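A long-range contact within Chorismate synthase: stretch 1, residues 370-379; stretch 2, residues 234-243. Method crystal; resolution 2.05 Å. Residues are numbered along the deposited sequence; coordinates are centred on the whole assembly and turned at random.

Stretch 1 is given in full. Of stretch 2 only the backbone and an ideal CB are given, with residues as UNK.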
# COMPACT_ATOMS: atom_id res chain seq x y z
N VAL A 370 3.09 15.77 1.49
CA VAL A 370 2.74 15.36 0.14
C VAL A 370 3.86 15.68 -0.83
O VAL A 370 4.24 14.85 -1.66
CB VAL A 370 1.43 16.06 -0.33
CG1 VAL A 370 1.13 15.70 -1.79
CG2 VAL A 370 0.27 15.63 0.54
N LEU A 371 4.41 16.88 -0.72
CA LEU A 371 5.47 17.29 -1.62
C LEU A 371 6.77 16.55 -1.40
O LEU A 371 7.45 16.20 -2.37
CB LEU A 371 5.70 18.80 -1.53
CG LEU A 371 4.49 19.64 -1.98
CD1 LEU A 371 4.86 21.11 -2.02
CD2 LEU A 371 4.04 19.19 -3.37
N ALA A 372 7.12 16.31 -0.14
CA ALA A 372 8.35 15.58 0.17
C ALA A 372 8.20 14.17 -0.39
O ALA A 372 9.13 13.62 -0.98
CB ALA A 372 8.58 15.52 1.69
N ASP A 373 7.02 13.59 -0.20
CA ASP A 373 6.72 12.26 -0.70
C ASP A 373 6.86 12.22 -2.23
O ASP A 373 7.53 11.34 -2.79
CB ASP A 373 5.30 11.86 -0.30
CG ASP A 373 4.94 10.46 -0.75
OD1 ASP A 373 5.64 9.52 -0.33
OD2 ASP A 373 3.96 10.30 -1.52
N ALA A 374 6.22 13.18 -2.90
CA ALA A 374 6.25 13.26 -4.36
C ALA A 374 7.65 13.54 -4.90
O ALA A 374 7.99 13.11 -6.00
CB ALA A 374 5.29 14.33 -4.84
N LEU A 375 8.46 14.28 -4.14
CA LEU A 375 9.80 14.59 -4.60
C LEU A 375 10.66 13.33 -4.50
O LEU A 375 11.40 13.00 -5.42
CB LEU A 375 10.40 15.72 -3.77
CG LEU A 375 11.75 16.25 -4.28
CD1 LEU A 375 11.62 16.68 -5.73
CD2 LEU A 375 12.20 17.41 -3.42
N LEU A 376 10.53 12.60 -3.39
CA LEU A 376 11.30 11.38 -3.21
C LEU A 376 10.88 10.31 -4.22
O LEU A 376 11.70 9.51 -4.65
CB LEU A 376 11.12 10.86 -1.78
CG LEU A 376 11.90 11.65 -0.73
CD1 LEU A 376 11.42 11.29 0.67
CD2 LEU A 376 13.40 11.37 -0.89
N GLU A 377 9.60 10.32 -4.59
CA GLU A 377 9.05 9.38 -5.57
C GLU A 377 9.73 9.59 -6.92
O GLU A 377 10.02 8.64 -7.65
CB GLU A 377 7.54 9.61 -5.72
CG GLU A 377 6.86 8.75 -6.76
CD GLU A 377 5.40 9.15 -7.00
OE1 GLU A 377 4.67 8.39 -7.66
OE2 GLU A 377 4.99 10.24 -6.53
N LYS A 378 9.96 10.86 -7.26
CA LYS A 378 10.59 11.22 -8.52
C LYS A 378 12.11 10.99 -8.50
O LYS A 378 12.68 10.46 -9.46
CB LYS A 378 10.31 12.70 -8.83
CG LYS A 378 11.05 13.25 -10.03
CD LYS A 378 10.61 12.59 -11.32
CE LYS A 378 11.27 13.25 -12.52
NZ LYS A 378 10.88 12.64 -13.82
N LEU A 379 12.74 11.39 -7.41
CA LEU A 379 14.19 11.28 -7.26
C LEU A 379 14.74 9.96 -6.73
O LEU A 379 15.79 9.52 -7.17
CB LEU A 379 14.68 12.43 -6.38
CG LEU A 379 15.09 13.77 -7.02
CD1 LEU A 379 14.31 14.05 -8.29
CD2 LEU A 379 14.88 14.88 -6.00
N UNK A 234 0.80 27.54 0.36
CA UNK A 234 1.57 27.54 -0.87
C UNK A 234 2.92 26.89 -0.67
O UNK A 234 3.40 26.76 0.46
CB UNK A 234 1.75 28.97 -1.39
N UNK A 235 3.53 26.49 -1.78
CA UNK A 235 4.86 25.91 -1.78
C UNK A 235 5.57 26.56 -2.96
O UNK A 235 5.02 26.59 -4.07
CB UNK A 235 4.83 24.38 -1.88
N UNK A 236 6.76 27.08 -2.72
CA UNK A 236 7.54 27.76 -3.75
C UNK A 236 8.73 26.94 -4.23
O UNK A 236 9.31 26.16 -3.47
CB UNK A 236 8.03 29.11 -3.22
N UNK A 237 9.09 27.14 -5.50
CA UNK A 237 10.23 26.49 -6.13
C UNK A 237 10.09 24.99 -6.33
O UNK A 237 11.09 24.26 -6.32
CB UNK A 237 11.48 26.76 -5.29
N UNK A 238 8.86 24.52 -6.51
CA UNK A 238 8.63 23.11 -6.75
C UNK A 238 8.82 22.92 -8.25
O UNK A 238 8.18 23.60 -9.06
CB UNK A 238 7.25 22.66 -6.28
N UNK A 239 9.72 22.01 -8.65
CA UNK A 239 9.94 21.79 -10.08
C UNK A 239 8.75 21.12 -10.74
O UNK A 239 7.88 20.56 -10.07
CB UNK A 239 11.19 20.94 -10.30
N UNK A 240 8.68 21.17 -12.08
CA UNK A 240 7.58 20.56 -12.83
C UNK A 240 7.87 19.07 -12.85
O UNK A 240 9.03 18.68 -12.77
CB UNK A 240 7.45 21.13 -14.24
N UNK A 241 6.84 18.24 -12.97
CA UNK A 241 7.09 16.81 -13.04
C UNK A 241 6.73 15.96 -11.84
O UNK A 241 6.80 14.74 -11.93
CB UNK A 241 8.58 16.60 -13.33
N UNK A 242 6.36 16.58 -10.72
CA UNK A 242 5.98 15.80 -9.55
C UNK A 242 4.54 15.36 -9.69
O UNK A 242 3.70 16.11 -10.20
CB UNK A 242 6.18 16.60 -8.26
N UNK A 243 4.24 14.15 -9.24
CA UNK A 243 2.90 13.62 -9.38
C UNK A 243 2.87 13.05 -10.78
O UNK A 243 3.86 13.18 -11.51
CB UNK A 243 1.81 14.67 -9.15

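Stretch 1 is one helix. It offers stretch 2 mainly Leu-371, Ala-374, Leu-375 and the carbon chain of Lys-378, a largely apolar surface.

Position 234 is in an extended strand. Its CA-to-CB bond points away from the helix, and nothing of stretch 1 lies within 5.5 Å of the ideal CB. Stretch 1 sets no limit on size or polarity here. The residue is Phe-234, whose ring turns to the other side of the strand.

Position 235 is still strand, and its bond points toward the helix. The ideal CB is already 3.3 Å from Leu-371 CD1, which is tight. Little room remains in that direction, so alanine, or glycine with no side chain at all, suits best. The residue is Ala-235. Its CB lies 3.3 Å from Leu-371 CD1, a close apolar contact.

Position 236 points away again. Stretch 1 leaves the choice open. The residue is Leu-236, which makes no contact with the helix.

Position 237 has phi/psi of 67/30, a left-handed conformation that glycine, asparagine and aspartate adopt most readily. The helix is out of reach. The residue is Asn-237, and its ND2 is hydrogen-bonded elsewhere in the structure.

Position 238 turns back toward the helix. The ideal CB is 5.1 Å from Leu-371 CD1, which leaves space for a short apolar branch. Valine, isoleucine or perhaps leucine would suit. The residue is Val-238, with chi1 in t. Its CG2 reaches 4.0 Å from Leu-371 CD1, so this methyl group of Leu-371 touches both Ala-235 and Val-238.

Position 239 points toward stretch 1 but from farther off, with no helix atom within 5.5 Å of the ideal CB. Its phi of -69° admits proline among many others. The residue is Pro-239, whose ring stays just outside contact range.

Position 240 is out of reach, and its phi of -77° also allows proline. The residue is Pro-240.

Position 241 has phi/psi of 108/-8. A CB would be jammed against the carbonyl O of the residue before, which by itself calls for glycine. The ideal CB would also sit 4.4 Å from Lys-378 CE. The residue is Gly-241; its O is 4.4 Å from Lys-378 CD.

Position 242 starts sideways, yet its ideal CB is 4.2 Å from Ala-374 CB and 5.3 Å from Leu-375 N. A long apolar chain, leucine or methionine for example, could run along the helix. The residue is Leu-242, with rotamer m, t, and it has the largest covered area of the contact. Its CD2 lies 3.8 Å from Ala-374 O, 4.0 Å from Leu-375 CD1 and 3.8 Å from Lys-378 CB.

Position 243 points away, but phi/psi of 83/177 again jams a CB against the preceding carbonyl O, which by itself calls for glycine. The residue is Gly-243. Its N donates to a water O at 2.9 Å, which in turn donates to Ala-374 O (2.7 Å) and Glu-377 OE2 (2.8 Å). No direct hydrogen bond joins the stretches; this water links them.

Stretch 2 234-243: FALNVPPGLG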
# COMPACT_ATOMS: atom_id res chain seq x y z
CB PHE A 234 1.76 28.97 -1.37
CG PHE A 234 2.64 29.81 -0.48
CD1 PHE A 234 4.02 29.77 -0.60
CD2 PHE A 234 2.07 30.61 0.51
CE1 PHE A 234 4.83 30.51 0.26
CE2 PHE A 234 2.88 31.34 1.37
CZ PHE A 234 4.26 31.29 1.25
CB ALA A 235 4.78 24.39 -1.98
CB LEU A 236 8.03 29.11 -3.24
CG LEU A 236 6.98 30.08 -2.70
CD1 LEU A 236 7.63 31.37 -2.25
CD2 LEU A 236 5.95 30.35 -3.78
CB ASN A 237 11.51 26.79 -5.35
CG ASN A 237 11.79 28.27 -5.25
OD1 ASN A 237 11.76 28.98 -6.26
ND2 ASN A 237 12.06 28.76 -4.04
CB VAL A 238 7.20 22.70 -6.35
CG1 VAL A 238 6.95 21.23 -6.70
CG2 VAL A 238 7.00 22.92 -4.86
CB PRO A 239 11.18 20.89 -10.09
CG PRO A 239 10.96 20.05 -8.86
CD PRO A 239 10.53 21.08 -7.84
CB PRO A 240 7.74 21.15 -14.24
CG PRO A 240 8.68 22.30 -14.07
CD PRO A 240 9.60 21.86 -12.99
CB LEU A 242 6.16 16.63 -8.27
CG LEU A 242 7.57 17.15 -7.99
CD1 LEU A 242 7.64 17.60 -6.54
CD2 LEU A 242 8.61 16.06 -8.24
O HOH W 1 6.09 12.49 -7.78
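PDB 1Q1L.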